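PDB 6M6T: 4-alpha-glucanotransferase from Streptococcus agalactiae, which is an amylomaltase, a glycan-binding protein of the TIM-barrel clan. Local coordinates for residues I246-L260 with W305-W319. Residues are numbered along the deposited sequence; the frame is centred on the assembly and turned at random.
Sequences IAGVPADDFSDDGQL and WEIRGDYQTANDGSW. With GLC (alpha-D-glucopyranose), chain J; AC1 (4,6-dideoxy-4-{[(1S,4R,5S,6S)-4,5,6-trihydroxy-3-(hydroxymethyl)cyclohex-2-en-1-yl]amino}-alpha-D-glucopyranose), chain I; AC1 (4,6-dideoxy-4-{[(1S,4R,5S,6S)-4,5,6-trihydroxy-3-(hydroxymethyl)cyclohex-2-en-1-yl]amino}-alpha-D-glucopyranose), chain B.
Pro250 lies against the indole of Trp305, its CG 3.5 Å from the centroid of the six-membered ring and 17° off the ring normal, a CH-pi contact. Pro250 CG also comes within 3.5 Å of Trp319 CZ2, so the proline sits over the Trp305 face and leans obliquely on Trp319, whose own ring has Trp305 CE3 over one face. A second CH-pi pair forms further along: Leu260 CD1 stands over one face of Tyr311, 3.8 Å from the ring centroid, while Ile246 CD1 approaches that ring obliquely. With CG of Tyr311 set between its backbone N and carbonyl carbon (chi1 63°), the ring is brought to both residues. Between the two aromatic contacts, Ala314 CB packs on Leu260 CB, and Ile307 CD1 reaches over the backbone of Ala247 and Gly248.

The next layer fixes these groups. Trp305 NE1 donates to Ala314 O at 2.9 Å, tying the indole to the turn from Thr313 to Asp316, and Gly317 CA covers the ring face opposite Pro250. Strands 246-249 and 305-308 run antiparallel but splayed, at 124°; Ile246 N donates a hydrogen bond to Ile307 O at 2.8 Å, and the return bond from Ile307 N to Ile246 O is weak. At Gly248 a water donates to the carbonyl oxygens of Gly248 and Trp305.

Further out, Tyr347 OH is hydrogen-bonded to Pro250 O, and Lys299 makes a cation-pi contact with Trp319. With one firm backbone hydrogen bond across, apolar and aromatic packing probably carries much of the join between 305-319 and a hairpin that also supplies Val249, Asp252, Phe254, Gln259 and Leu260 to the glycan pockets.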
ATOM      1  N   ILE A 246       1.846  20.632   6.175  1.00 48.70           N
ATOM      2  CA  ILE A 246       1.833  19.177   6.116  1.00 57.38           C
ATOM      3  C   ILE A 246       0.414  18.674   5.826  1.00 55.54           C
ATOM      4  O   ILE A 246      -0.572  19.427   5.843  1.00 49.67           O
ATOM      5  CB  ILE A 246       2.396  18.514   7.399  1.00 55.92           C
ATOM      6  CG1 ILE A 246       1.604  18.936   8.636  1.00 53.91           C
ATOM      7  CG2 ILE A 246       3.897  18.787   7.547  1.00 45.81           C
ATOM      8  CD1 ILE A 246       1.738  17.970   9.784  1.00 54.93           C
ATOM      9  N   ALA A 247       0.336  17.365   5.570  1.00 51.27           N
ATOM     10  CA  ALA A 247      -0.891  16.705   5.153  1.00 50.37           C
ATOM     11  C   ALA A 247      -1.638  16.089   6.331  1.00 47.71           C
ATOM     12  O   ALA A 247      -1.056  15.705   7.345  1.00 52.52           O
ATOM     13  CB  ALA A 247      -0.583  15.629   4.119  1.00 45.32           C
ATOM     14  N   GLY A 248      -2.948  16.005   6.180  1.00 48.99           N
ATOM     15  CA  GLY A 248      -3.787  15.374   7.169  1.00 50.05           C
ATOM     16  C   GLY A 248      -5.252  15.420   6.780  1.00 48.49           C
ATOM     17  O   GLY A 248      -5.617  15.493   5.599  1.00 40.33           O
ATOM     18  N   VAL A 249      -6.107  15.396   7.790  1.00 50.24           N
ATOM     19  CA  VAL A 249      -7.535  15.312   7.549  1.00 49.82           C
ATOM     20  C   VAL A 249      -8.212  15.736   8.848  1.00 55.91           C
ATOM     21  O   VAL A 249      -7.731  15.389   9.939  1.00 54.72           O
ATOM     22  CB  VAL A 249      -7.902  13.895   7.077  1.00 54.49           C
ATOM     23  CG1 VAL A 249      -8.158  12.926   8.254  1.00 55.79           C
ATOM     24  CG2 VAL A 249      -9.008  13.935   6.044  1.00 54.91           C
ATOM     25  N   PRO A 250      -9.282  16.520   8.794  1.00 58.60           N
ATOM     26  CA  PRO A 250      -9.887  17.043  10.020  1.00 60.84           C
ATOM     27  C   PRO A 250     -10.866  16.053  10.638  1.00 63.51           C
ATOM     28  O   PRO A 250     -11.185  15.010  10.066  1.00 68.74           O
ATOM     29  CB  PRO A 250     -10.625  18.305   9.548  1.00 57.07           C
ATOM     30  CG  PRO A 250     -10.755  18.166   8.055  1.00 59.52           C
ATOM     31  CD  PRO A 250     -10.043  16.911   7.601  1.00 56.86           C
ATOM     32  N   ALA A 251     -11.347  16.414  11.822  1.00 68.11           N
ATOM     33  CA  ALA A 251     -12.265  15.554  12.553  1.00 75.52           C
ATOM     34  C   ALA A 251     -13.603  15.466  11.845  1.00 81.79           C
ATOM     35  O   ALA A 251     -14.144  16.475  11.385  1.00 79.70           O
ATOM     36  CB  ALA A 251     -12.492  16.088  13.955  1.00 75.83           C
ATOM     37  N   ASP A 252     -14.117  14.254  11.716  1.00 80.02           N
ATOM     38  CA  ASP A 252     -15.498  14.102  11.324  1.00 86.47           C
ATOM     39  C   ASP A 252     -16.372  13.718  12.528  1.00 92.32           C
ATOM     40  O   ASP A 252     -15.950  13.810  13.687  1.00 91.85           O
ATOM     41  CB  ASP A 252     -15.606  13.134  10.155  1.00 87.13           C
ATOM     42  CG  ASP A 252     -16.776  13.479   9.254  1.00 99.23           C
ATOM     43  OD1 ASP A 252     -17.892  13.687   9.794  1.00100.22           O
ATOM     44  OD2 ASP A 252     -16.583  13.563   8.020  1.00 98.38           O
ATOM     45  N   ASP A 253     -17.603  13.285  12.246  1.00 97.58           N
ATOM     46  CA  ASP A 253     -18.715  13.162  13.185  1.00 98.69           C
ATOM     47  C   ASP A 253     -18.662  11.945  14.104  1.00 99.71           C
ATOM     48  O   ASP A 253     -19.510  11.848  14.993  1.00 98.17           O
ATOM     49  CB  ASP A 253     -20.034  13.116  12.408  1.00 98.76           C
ATOM     50  CG  ASP A 253     -20.663  14.487  12.241  1.00102.96           C
ATOM     51  OD1 ASP A 253     -21.335  14.934  13.199  1.00101.42           O
ATOM     52  OD2 ASP A 253     -20.498  15.101  11.159  1.00100.79           O
ATOM     53  N   PHE A 254     -17.721  11.015  13.929  1.00 97.55           N
ATOM     54  CA  PHE A 254     -17.585   9.861  14.817  1.00 96.47           C
ATOM     55  C   PHE A 254     -16.281   9.848  15.624  1.00 95.46           C
ATOM     56  O   PHE A 254     -16.086   8.924  16.429  1.00 89.49           O
ATOM     57  CB  PHE A 254     -17.763   8.537  14.015  1.00102.48           C
ATOM     58  CG  PHE A 254     -19.175   8.359  13.402  1.00109.08           C
ATOM     59  CD1 PHE A 254     -20.284   8.955  14.007  1.00110.20           C
ATOM     60  CD2 PHE A 254     -19.392   7.566  12.259  1.00 96.41           C
ATOM     61  CE1 PHE A 254     -21.573   8.826  13.460  1.00 97.70           C
ATOM     62  CE2 PHE A 254     -20.679   7.425  11.727  1.00 91.02           C
ATOM     63  CZ  PHE A 254     -21.758   8.048  12.322  1.00 87.34           C
ATOM     64  N   SER A 255     -15.368  10.803  15.399  1.00 97.53           N
ATOM     65  CA  SER A 255     -14.267  11.040  16.333  1.00 97.27           C
ATOM     66  C   SER A 255     -13.635  12.408  16.075  1.00 93.18           C
ATOM     67  O   SER A 255     -13.335  12.768  14.925  1.00 88.44           O
ATOM     68  CB  SER A 255     -13.221   9.925  16.289  1.00 93.67           C
ATOM     69  OG  SER A 255     -13.687   8.808  17.047  1.00 88.40           O
ATOM     70  N   ASP A 256     -13.406  13.150  17.171  1.00 95.92           N
ATOM     71  CA  ASP A 256     -13.267  14.607  17.252  1.00 92.74           C
ATOM     72  C   ASP A 256     -11.850  15.133  17.007  1.00 93.54           C
ATOM     73  O   ASP A 256     -11.681  16.347  16.838  1.00 94.94           O
ATOM     74  CB  ASP A 256     -13.770  15.059  18.640  1.00 94.22           C
ATOM     75  CG  ASP A 256     -13.557  16.540  18.912  1.00 99.27           C
ATOM     76  OD1 ASP A 256     -13.952  17.373  18.062  1.00 93.38           O
ATOM     77  OD2 ASP A 256     -12.983  16.867  19.981  1.00 98.01           O
ATOM     78  N   ASP A 257     -10.815  14.297  16.967  1.00 87.25           N
ATOM     79  CA  ASP A 257      -9.503  14.909  16.815  1.00 91.97           C
ATOM     80  C   ASP A 257      -8.899  14.799  15.411  1.00 84.44           C
ATOM     81  O   ASP A 257      -7.914  15.491  15.130  1.00 84.54           O
ATOM     82  CB  ASP A 257      -8.531  14.357  17.862  1.00 91.76           C
ATOM     83  CG  ASP A 257      -8.193  15.400  18.916  1.00 98.14           C
ATOM     84  OD1 ASP A 257      -8.312  16.598  18.595  1.00 92.61           O
ATOM     85  OD2 ASP A 257      -7.851  15.028  20.060  1.00101.29           O
ATOM     86  N   GLY A 258      -9.443  13.969  14.531  1.00 76.85           N
ATOM     87  CA  GLY A 258      -8.971  13.985  13.158  1.00 68.13           C
ATOM     88  C   GLY A 258      -7.637  13.276  13.007  1.00 64.67           C
ATOM     89  O   GLY A 258      -7.230  12.468  13.847  1.00 67.69           O
ATOM     90  N   GLN A 259      -6.939  13.597  11.919  1.00 60.95           N
ATOM     91  CA  GLN A 259      -5.711  12.888  11.586  1.00 58.49           C
ATOM     92  C   GLN A 259      -4.630  13.849  11.123  1.00 61.73           C
ATOM     93  O   GLN A 259      -4.872  14.730  10.291  1.00 62.21           O
ATOM     94  CB  GLN A 259      -5.927  11.841  10.487  1.00 57.16           C
ATOM     95  CG  GLN A 259      -6.580  10.550  10.941  1.00 57.88           C
ATOM     96  CD  GLN A 259      -6.856   9.625   9.771  1.00 57.60           C
ATOM     97  OE1 GLN A 259      -6.102   9.609   8.792  1.00 50.39           O
ATOM     98  NE2 GLN A 259      -7.955   8.876   9.847  1.00 60.44           N
ATOM     99  N   LEU A 260      -3.428  13.639  11.650  1.00 64.74           N
ATOM    100  CA  LEU A 260      -2.222  14.329  11.216  1.00 64.54           C
ATOM    101  C   LEU A 260      -1.295  13.290  10.594  1.00 65.02           C
ATOM    102  O   LEU A 260      -0.930  12.308  11.255  1.00 67.82           O
ATOM    103  CB  LEU A 260      -1.555  15.041  12.394  1.00 61.13           C
ATOM    104  CG  LEU A 260      -0.271  15.798  12.092  1.00 65.84           C
ATOM    105  CD1 LEU A 260      -0.419  17.254  12.505  1.00 59.59           C
ATOM    106  CD2 LEU A 260       0.900  15.115  12.804  1.00 63.87           C
ATOM    107  N   TRP A 305      -6.673  18.673   2.686  1.00 46.63           N
ATOM    108  CA  TRP A 305      -6.569  19.378   3.954  1.00 50.02           C
ATOM    109  C   TRP A 305      -5.106  19.697   4.242  1.00 53.27           C
ATOM    110  O   TRP A 305      -4.250  18.811   4.175  1.00 46.90           O
ATOM    111  CB  TRP A 305      -7.164  18.527   5.068  1.00 47.47           C
ATOM    112  CG  TRP A 305      -7.100  19.165   6.398  1.00 55.87           C
ATOM    113  CD1 TRP A 305      -6.156  18.960   7.360  1.00 54.84           C
ATOM    114  CD2 TRP A 305      -8.025  20.115   6.934  1.00 52.87           C
ATOM    115  NE1 TRP A 305      -6.442  19.719   8.465  1.00 56.03           N
ATOM    116  CE2 TRP A 305      -7.585  20.437   8.230  1.00 52.11           C
ATOM    117  CE3 TRP A 305      -9.184  20.724   6.444  1.00 51.80           C
ATOM    118  CZ2 TRP A 305      -8.260  21.339   9.042  1.00 56.35           C
ATOM    119  CZ3 TRP A 305      -9.853  21.620   7.251  1.00 52.84           C
ATOM    120  CH2 TRP A 305      -9.392  21.919   8.536  1.00 57.08           C
ATOM    121  N   GLU A 306      -4.831  20.964   4.571  1.00 52.49           N
ATOM    122  CA  GLU A 306      -3.476  21.506   4.634  1.00 51.51           C
ATOM    123  C   GLU A 306      -3.225  22.088   6.028  1.00 59.95           C
ATOM    124  O   GLU A 306      -3.555  23.249   6.294  1.00 61.38           O
ATOM    125  CB  GLU A 306      -3.273  22.557   3.541  1.00 48.81           C
ATOM    126  CG  GLU A 306      -1.815  23.001   3.340  1.00 52.56           C
ATOM    127  CD  GLU A 306      -1.661  24.333   2.569  1.00 64.97           C
ATOM    128  OE1 GLU A 306      -1.730  25.413   3.204  1.00 73.23           O
ATOM    129  OE2 GLU A 306      -1.438  24.316   1.332  1.00 61.15           O
ATOM    130  N   ILE A 307      -2.623  21.288   6.912  1.00 61.07           N
ATOM    131  CA  ILE A 307      -2.206  21.793   8.215  1.00 61.27           C
ATOM    132  C   ILE A 307      -1.011  22.714   8.025  1.00 61.68           C
ATOM    133  O   ILE A 307      -0.040  22.357   7.352  1.00 58.43           O
ATOM    134  CB  ILE A 307      -1.842  20.634   9.155  1.00 59.84           C
ATOM    135  CG1 ILE A 307      -2.985  19.609   9.238  1.00 61.14           C
ATOM    136  CG2 ILE A 307      -1.452  21.178  10.523  1.00 57.65           C
ATOM    137  CD1 ILE A 307      -2.553  18.158   9.071  1.00 55.59           C
ATOM    138  N   ARG A 308      -1.070  23.905   8.610  1.00 72.60           N
ATOM    139  CA  ARG A 308       0.090  24.780   8.517  1.00 72.30           C
ATOM    140  C   ARG A 308       1.178  24.307   9.480  1.00 75.69           C
ATOM    141  O   ARG A 308       0.986  23.374  10.266  1.00 76.94           O
ATOM    142  CB  ARG A 308      -0.301  26.220   8.820  1.00 68.52           C
ATOM    143  CG  ARG A 308      -1.094  26.349  10.095  1.00 72.23           C
ATOM    144  CD  ARG A 308      -1.731  27.723  10.225  1.00 77.19           C
ATOM    145  NE  ARG A 308      -2.916  27.652  11.073  1.00 78.24           N
ATOM    146  CZ  ARG A 308      -4.162  27.555  10.615  1.00 75.21           C
ATOM    147  NH1 ARG A 308      -4.398  27.541   9.305  1.00 69.27           N
ATOM    148  NH2 ARG A 308      -5.177  27.474  11.471  1.00 71.75           N
ATOM    149  N   GLY A 309       2.346  24.957   9.409  1.00 73.91           N
ATOM    150  CA  GLY A 309       3.340  24.813  10.460  1.00 73.91           C
ATOM    151  C   GLY A 309       2.737  25.397  11.719  1.00 81.01           C
ATOM    152  O   GLY A 309       1.599  25.863  11.666  1.00 82.27           O
ATOM    153  N   ASP A 310       3.453  25.401  12.843  1.00 84.19           N
ATOM    154  CA  ASP A 310       2.907  25.900  14.114  1.00 83.11           C
ATOM    155  C   ASP A 310       1.524  25.304  14.398  1.00 83.90           C
ATOM    156  O   ASP A 310       0.595  25.989  14.835  1.00 82.26           O
ATOM    157  CB  ASP A 310       2.888  27.445  14.167  1.00 90.44           C
ATOM    158  CG  ASP A 310       1.924  28.107  13.151  1.00 88.36           C
ATOM    159  OD1 ASP A 310       0.723  28.292  13.466  1.00 82.48           O
ATOM    160  OD2 ASP A 310       2.381  28.464  12.035  1.00 88.04           O
ATOM    161  N   TYR A 311       1.389  24.003  14.157  1.00 83.48           N
ATOM    162  CA  TYR A 311       0.158  23.317  14.503  1.00 76.91           C
ATOM    163  C   TYR A 311       0.213  22.863  15.953  1.00 76.04           C
ATOM    164  O   TYR A 311       1.287  22.711  16.538  1.00 76.39           O
ATOM    165  CB  TYR A 311      -0.084  22.119  13.578  1.00 73.13           C
ATOM    166  CG  TYR A 311       0.961  21.023  13.646  1.00 69.54           C
ATOM    167  CD1 TYR A 311       2.070  21.037  12.806  1.00 68.82           C
ATOM    168  CD2 TYR A 311       0.827  19.954  14.535  1.00 70.26           C
ATOM    169  CE1 TYR A 311       3.035  20.020  12.857  1.00 64.97           C
ATOM    170  CE2 TYR A 311       1.793  18.942  14.600  1.00 69.12           C
ATOM    171  CZ  TYR A 311       2.891  18.982  13.753  1.00 60.50           C
ATOM    172  OH  TYR A 311       3.845  17.992  13.801  1.00 59.89           O
ATOM    173  N   GLN A 312      -0.960  22.685  16.542  1.00 76.21           N
ATOM    174  CA  GLN A 312      -1.049  21.949  17.796  1.00 83.58           C
ATOM    175  C   GLN A 312      -1.889  20.686  17.667  1.00 86.30           C
ATOM    176  O   GLN A 312      -1.502  19.634  18.188  1.00 85.35           O
ATOM    177  CB  GLN A 312      -1.586  22.850  18.924  1.00 83.01           C
ATOM    178  CG  GLN A 312      -1.366  22.263  20.332  1.00 91.41           C
ATOM    179  CD  GLN A 312       0.102  22.246  20.764  1.00 93.97           C
ATOM    180  OE1 GLN A 312       0.935  22.983  20.225  1.00 93.54           O
ATOM    181  NE2 GLN A 312       0.419  21.401  21.745  1.00 91.13           N
ATOM    182  N   THR A 313      -3.017  20.749  16.971  1.00 78.56           N
ATOM    183  CA  THR A 313      -3.673  19.548  16.477  1.00 77.61           C
ATOM    184  C   THR A 313      -3.891  19.715  14.979  1.00 73.25           C
ATOM    185  O   THR A 313      -3.589  20.762  14.393  1.00 68.69           O
ATOM    186  CB  THR A 313      -4.998  19.254  17.212  1.00 78.11           C
ATOM    187  OG1 THR A 313      -4.836  19.522  18.610  1.00 81.29           O
ATOM    188  CG2 THR A 313      -5.391  17.785  17.067  1.00 76.75           C
ATOM    189  N   ALA A 314      -4.382  18.643  14.357  1.00 75.42           N
ATOM    190  CA  ALA A 314      -4.638  18.603  12.925  1.00 70.88           C
ATOM    191  C   ALA A 314      -5.849  19.431  12.509  1.00 67.09           C
ATOM    192  O   ALA A 314      -6.060  19.627  11.309  1.00 61.49           O
ATOM    193  CB  ALA A 314      -4.820  17.151  12.480  1.00 65.99           C
ATOM    194  N   ASN A 315      -6.637  19.930  13.455  1.00 70.79           N
ATOM    195  CA  ASN A 315      -7.758  20.801  13.130  1.00 66.12           C
ATOM    196  C   ASN A 315      -7.326  22.213  12.769  1.00 64.69           C
ATOM    197  O   ASN A 315      -8.190  23.051  12.495  1.00 56.79           O
ATOM    198  CB  ASN A 315      -8.729  20.835  14.304  1.00 68.64           C
ATOM    199  CG  ASN A 315      -9.262  19.462  14.636  1.00 76.46           C
ATOM    200  OD1 ASN A 315      -8.800  18.807  15.579  1.00 80.45           O
ATOM    201  ND2 ASN A 315     -10.227  19.003  13.842  1.00 66.72           N
ATOM    202  N   ASP A 316      -6.018  22.484  12.767  1.00 69.13           N
ATOM    203  CA  ASP A 316      -5.458  23.795  12.437  1.00 64.87           C
ATOM    204  C   ASP A 316      -5.006  23.814  10.976  1.00 62.29           C
ATOM    205  O   ASP A 316      -3.819  23.880  10.662  1.00 59.91           O
ATOM    206  CB  ASP A 316      -4.294  24.113  13.371  1.00 66.87           C
ATOM    207  CG  ASP A 316      -4.698  24.976  14.558  1.00 79.12           C
ATOM    208  OD1 ASP A 316      -5.878  24.932  14.977  1.00 78.65           O
ATOM    209  OD2 ASP A 316      -3.813  25.696  15.082  1.00 89.10           O
ATOM    210  N   GLY A 317      -5.972  23.763  10.071  1.00 61.62           N
ATOM    211  CA  GLY A 317      -5.681  23.663   8.651  1.00 58.17           C
ATOM    212  C   GLY A 317      -6.705  24.355   7.804  1.00 52.54           C
ATOM    213  O   GLY A 317      -7.387  25.280   8.256  1.00 58.34           O
ATOM    214  N   SER A 318      -6.807  23.916   6.552  1.00 56.68           N
ATOM    215  CA  SER A 318      -7.807  24.433   5.626  1.00 56.08           C
ATOM    216  C   SER A 318      -8.008  23.436   4.495  1.00 53.10           C
ATOM    217  O   SER A 318      -7.185  22.539   4.279  1.00 52.13           O
ATOM    218  CB  SER A 318      -7.403  25.793   5.055  1.00 56.11           C
ATOM    219  OG  SER A 318      -6.823  26.618   6.045  1.00 66.44           O
ATOM    220  N   TRP A 319      -9.115  23.612   3.770  1.00 47.94           N
ATOM    221  CA  TRP A 319      -9.393  22.834   2.566  1.00 43.70           C
ATOM    222  C   TRP A 319      -8.894  23.615   1.356  1.00 43.89           C
ATOM    223  O   TRP A 319      -9.496  24.617   0.975  1.00 53.70           O
ATOM    224  CB  TRP A 319     -10.884  22.546   2.440  1.00 42.96           C
ATOM    225  CG  TRP A 319     -11.401  21.536   3.384  1.00 41.89           C
ATOM    226  CD1 TRP A 319     -12.223  21.758   4.443  1.00 45.33           C
ATOM    227  CD2 TRP A 319     -11.168  20.123   3.342  1.00 41.68           C
ATOM    228  NE1 TRP A 319     -12.513  20.570   5.076  1.00 47.73           N
ATOM    229  CE2 TRP A 319     -11.872  19.553   4.419  1.00 43.84           C
ATOM    230  CE3 TRP A 319     -10.430  19.288   2.502  1.00 40.51           C
ATOM    231  CZ2 TRP A 319     -11.848  18.187   4.684  1.00 47.61           C
ATOM    232  CZ3 TRP A 319     -10.414  17.934   2.763  1.00 38.26           C
ATOM    233  CH2 TRP A 319     -11.110  17.397   3.848  1.00 43.82           C
TER
HETATM  234  C1  GLC J   1     -19.472   9.127   5.984  1.00 87.15           C
HETATM  235  C2  GLC J   1     -18.209   8.786   5.116  1.00 90.49           C
HETATM  236  C3  GLC J   1     -17.064   8.243   5.995  1.00 85.43           C
HETATM  237  C4  GLC J   1     -16.760   9.427   6.933  1.00 87.30           C
HETATM  238  C5  GLC J   1     -17.959   9.516   7.915  1.00 97.92           C
HETATM  239  C6  GLC J   1     -17.643  10.405   9.130  1.00 95.02           C
HETATM  240  O1  GLC J   1     -20.098   7.929   6.471  1.00 86.37           O
HETATM  241  O2  GLC J   1     -18.508   7.875   4.030  1.00 88.67           O
HETATM  242  O3  GLC J   1     -15.951   7.868   5.167  1.00 75.77           O
HETATM  243  O4  GLC J   1     -15.407   9.473   7.520  1.00 85.35           O
HETATM  244  O5  GLC J   1     -19.121  10.002   7.116  1.00 98.32           O
HETATM  245  O6  GLC J   1     -18.178   9.864  10.349  1.00 88.23           O
HETATM  246  C1  AC1 I   2      -1.742   6.459   7.130  1.00 64.42           C
HETATM  247  O2  AC1 I   2      -3.326   6.474   9.015  1.00 60.41           O
HETATM  248  C2  AC1 I   2      -1.930   6.445   8.660  1.00 56.32           C
HETATM  249  C4A AC1 I   2       3.116  10.588  12.057  1.00 66.97           C
HETATM  250  C3  AC1 I   2      -1.225   7.590   9.326  1.00 54.22           C
HETATM  251  O3  AC1 I   2      -1.452   7.415  10.716  1.00 63.20           O
HETATM  252  C4  AC1 I   2       0.280   7.540   8.968  1.00 61.04           C
HETATM  253  N4A AC1 I   2       1.173   8.530   9.646  1.00 60.56           N
HETATM  254  C5  AC1 I   2       0.321   7.733   7.463  1.00 58.20           C
HETATM  255  O5  AC1 I   2      -0.320   6.608   6.820  1.00 60.24           O
HETATM  256  C6  AC1 I   2       1.773   7.826   7.003  1.00 65.18           C
HETATM  257  C1B AC1 I   2       1.821   8.146  10.931  1.00 58.83           C
HETATM  258  C2B AC1 I   2       1.216   9.017  12.019  1.00 68.06           C
HETATM  259  O2B AC1 I   2      -0.209   8.894  12.015  1.00 57.89           O
HETATM  260  C3B AC1 I   2       1.620  10.470  11.723  1.00 67.01           C
HETATM  261  O3B AC1 I   2       0.845  11.393  12.519  1.00 60.15           O
HETATM  262  O4  AC1 I   2       3.662  11.900  11.727  1.00 56.32           O
HETATM  263  C5B AC1 I   2       3.845   9.550  11.442  1.00 65.94           C
HETATM  264  C7B AC1 I   2       3.221   8.375  10.932  1.00 56.38           C
HETATM  265  C6B AC1 I   2       5.381   9.745  11.408  1.00 68.68           C
HETATM  266  O6B AC1 I   2       5.711  11.135  11.619  1.00 64.74           O
HETATM  267  C1  AC1 B   2     -14.738   8.516   8.355  1.00 81.65           C
HETATM  268  O2  AC1 B   2     -14.047  10.562   9.463  1.00 78.38           O
HETATM  269  C2  AC1 B   2     -13.566   9.320   8.919  1.00 78.11           C
HETATM  270  C4A AC1 B   2      -8.403   7.970   3.964  1.00 67.27           C
HETATM  271  C3  AC1 B   2     -12.628   9.658   7.798  1.00 68.79           C
HETATM  272  O3  AC1 B   2     -11.561  10.404   8.370  1.00 73.77           O
HETATM  273  C4  AC1 B   2     -12.098   8.375   7.156  1.00 73.11           C
HETATM  274  N4A AC1 B   2     -11.275   8.659   5.978  1.00 70.29           N
HETATM  275  C5  AC1 B   2     -13.239   7.502   6.676  1.00 72.54           C
HETATM  276  O5  AC1 B   2     -14.217   7.270   7.739  1.00 74.56           O
HETATM  277  C6  AC1 B   2     -12.635   6.188   6.138  1.00 60.50           C
HETATM  278  C1B AC1 B   2      -9.868   8.985   6.251  1.00 68.08           C
HETATM  279  C2B AC1 B   2      -9.415   9.829   5.101  1.00 65.36           C
HETATM  280  O2B AC1 B   2     -10.364  10.887   4.965  1.00 75.18           O
HETATM  281  C3B AC1 B   2      -9.463   8.994   3.848  1.00 61.28           C
HETATM  282  O3B AC1 B   2      -9.133   9.783   2.714  1.00 61.21           O
HETATM  283  O4  AC1 B   2      -8.481   7.091   2.822  1.00 65.60           O
HETATM  284  C5B AC1 B   2      -8.498   7.278   5.184  1.00 68.53           C
HETATM  285  C7B AC1 B   2      -9.150   7.798   6.303  1.00 70.44           C
HETATM  286  C6B AC1 B   2      -7.790   5.945   5.295  1.00 65.92           C
HETATM  287  O6B AC1 B   2      -7.790   5.373   3.985  1.00 68.61           O
HETATM  288  O   HOH W   1      -4.984  15.799   3.102  1.00 38.80           O